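Local coordinates for glycerol trinitrate reductase (Agrobacterium tumefaciens, PDB 5EPD), which probably binds FMN and uses NADH or NADPH to reduce substrates such as glycerol trinitrate, at residues E204-D209 with A226-E231. Numbering follows the deposited sequence.
Sequences EQFAKD and ARLMLE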
# COMPACT_ATOMS: atom_id res chain seq x y z
N GLU A 204 -4.16 -9.35 -6.24
CA GLU A 204 -5.45 -9.03 -6.84
C GLU A 204 -5.58 -9.72 -8.21
O GLU A 204 -6.70 -10.10 -8.64
CB GLU A 204 -5.67 -7.51 -7.00
CG GLU A 204 -7.05 -7.16 -7.59
CD GLU A 204 -7.30 -5.67 -7.84
OE1 GLU A 204 -6.75 -5.10 -8.81
OE2 GLU A 204 -8.11 -5.08 -7.09
N GLN A 205 -4.46 -9.90 -8.91
CA GLN A 205 -4.48 -10.59 -10.18
C GLN A 205 -5.06 -11.99 -9.96
O GLN A 205 -5.77 -12.49 -10.80
CB GLN A 205 -3.09 -10.71 -10.80
CG GLN A 205 -2.59 -9.46 -11.49
CD GLN A 205 -1.08 -9.38 -11.46
OE1 GLN A 205 -0.38 -10.36 -11.75
NE2 GLN A 205 -0.57 -8.20 -11.11
N PHE A 206 -4.70 -12.59 -8.83
CA PHE A 206 -5.19 -13.91 -8.45
C PHE A 206 -6.66 -13.86 -8.03
O PHE A 206 -7.43 -14.74 -8.40
CB PHE A 206 -4.35 -14.51 -7.29
CG PHE A 206 -3.16 -15.33 -7.74
CD1 PHE A 206 -1.95 -14.72 -8.06
CD2 PHE A 206 -3.25 -16.72 -7.85
CE1 PHE A 206 -0.86 -15.47 -8.46
CE2 PHE A 206 -2.15 -17.47 -8.27
CZ PHE A 206 -0.95 -16.85 -8.56
N ALA A 207 -7.00 -12.84 -7.23
CA ALA A 207 -8.34 -12.66 -6.72
C ALA A 207 -9.44 -12.41 -7.78
O ALA A 207 -10.58 -12.88 -7.63
CB ALA A 207 -8.33 -11.52 -5.70
N LYS A 208 -9.11 -11.65 -8.82
CA LYS A 208 -10.08 -11.26 -9.87
C LYS A 208 -10.00 -12.13 -11.14
O LYS A 208 -8.93 -12.33 -11.72
CB LYS A 208 -9.92 -9.76 -10.18
CG LYS A 208 -10.35 -8.89 -9.01
CD LYS A 208 -10.23 -7.40 -9.27
CE LYS A 208 -10.82 -6.61 -8.11
NZ LYS A 208 -10.59 -5.14 -8.23
N ASP A 209 -11.15 -12.62 -11.60
CA ASP A 209 -11.23 -13.53 -12.75
C ASP A 209 -10.89 -12.92 -14.10
O ASP A 209 -10.63 -13.64 -15.08
CB ASP A 209 -12.60 -14.22 -12.84
CG ASP A 209 -13.79 -13.25 -12.91
OD1 ASP A 209 -13.66 -12.00 -12.98
OD2 ASP A 209 -14.92 -13.77 -12.88
N ALA A 226 -9.04 -16.54 -4.20
CA ALA A 226 -8.74 -15.87 -2.95
C ALA A 226 -7.59 -16.50 -2.16
O ALA A 226 -7.15 -15.92 -1.17
CB ALA A 226 -9.99 -15.83 -2.09
N ARG A 227 -7.08 -17.66 -2.61
CA ARG A 227 -6.15 -18.47 -1.79
C ARG A 227 -4.79 -17.84 -1.59
O ARG A 227 -4.24 -17.93 -0.50
CB ARG A 227 -5.94 -19.87 -2.37
CG ARG A 227 -5.14 -20.81 -1.46
CD ARG A 227 -5.04 -22.22 -2.03
NE ARG A 227 -6.28 -22.66 -2.70
CZ ARG A 227 -7.41 -23.07 -2.09
NH1 ARG A 227 -7.50 -23.10 -0.76
NH2 ARG A 227 -8.47 -23.46 -2.80
N LEU A 228 -4.21 -17.25 -2.61
CA LEU A 228 -2.87 -16.68 -2.42
C LEU A 228 -2.95 -15.50 -1.45
O LEU A 228 -2.18 -15.46 -0.49
CB LEU A 228 -2.24 -16.26 -3.73
CG LEU A 228 -0.77 -15.82 -3.67
CD1 LEU A 228 0.11 -16.96 -3.19
CD2 LEU A 228 -0.33 -15.30 -5.02
N MET A 229 -3.90 -14.59 -1.66
CA MET A 229 -4.03 -13.40 -0.80
C MET A 229 -4.13 -13.80 0.67
O MET A 229 -3.44 -13.24 1.53
CB MET A 229 -5.25 -12.53 -1.20
CG MET A 229 -5.38 -11.20 -0.43
SD MET A 229 -6.82 -10.22 -0.93
CE MET A 229 -6.38 -9.79 -2.62
N LEU A 230 -5.00 -14.78 0.95
CA LEU A 230 -5.25 -15.24 2.30
C LEU A 230 -4.04 -16.00 2.86
O LEU A 230 -3.70 -15.82 4.04
CB LEU A 230 -6.51 -16.12 2.33
CG LEU A 230 -7.84 -15.45 1.96
CD1 LEU A 230 -8.93 -16.51 1.94
CD2 LEU A 230 -8.19 -14.32 2.93
N GLU A 231 -3.39 -16.81 2.04
CA GLU A 231 -2.17 -17.50 2.47
C GLU A 231 -1.09 -16.51 2.82
O GLU A 231 -0.36 -16.70 3.79
CB GLU A 231 -1.65 -18.45 1.39
CG GLU A 231 -2.40 -19.78 1.42
CD GLU A 231 -2.02 -20.70 0.28
OE1 GLU A 231 -1.15 -20.32 -0.52
OE2 GLU A 231 -2.62 -21.80 0.19
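Three oxygens grip the ammonium group of Lys208: its NZ lies 2.7 Å from OE2 of Glu204 in a salt bridge, and it also donates to Ser253 OG and the backbone O of Ser250. Lysine suits this buried place because its extended chain carries the charge back alongside the last helical turn to Glu204, whose OE2 it meets from above the carboxylate plane, 70° out of it. The same turn is closed by the bond from Lys208 N to Glu204 O (2.9 Å), after which the chain leaves the helix.

Across to 226-231 the side chains that meet are apolar, and no hydrogen bond crosses the gap. Leu228, with CG anti to its backbone N (chi1 -172°), lays CD2 over one face of the Phe206 ring in a CH-pi contact, 3.7 Å from the centroid and displaced toward the CD1-CE1 side. A flat ring gives this methyl a broad surface to rest on. Met229 runs out straight and then bends at chi3 (-66°), bringing CE to 4.0 Å from Ala207 CB; the small alanine lets the two backbones come close, with Ala207 CA 5.0 Å from Ala226 CA. The flexible thioether also sets CE near Glu204 N.

Helix 171-187 extends the apolar cluster, with Leu171 touching Phe206 and Val175 touching Leu228, while helix 263-276 packs against Ala226. The contact thus joins the short helix 202-207, which follows barrel strand 193-196, to the start of helix 227-240, which leads to strand 245-249: an extra helix packed on an outer helix of the eight-stranded TIM barrel of the Old Yellow Enzyme family.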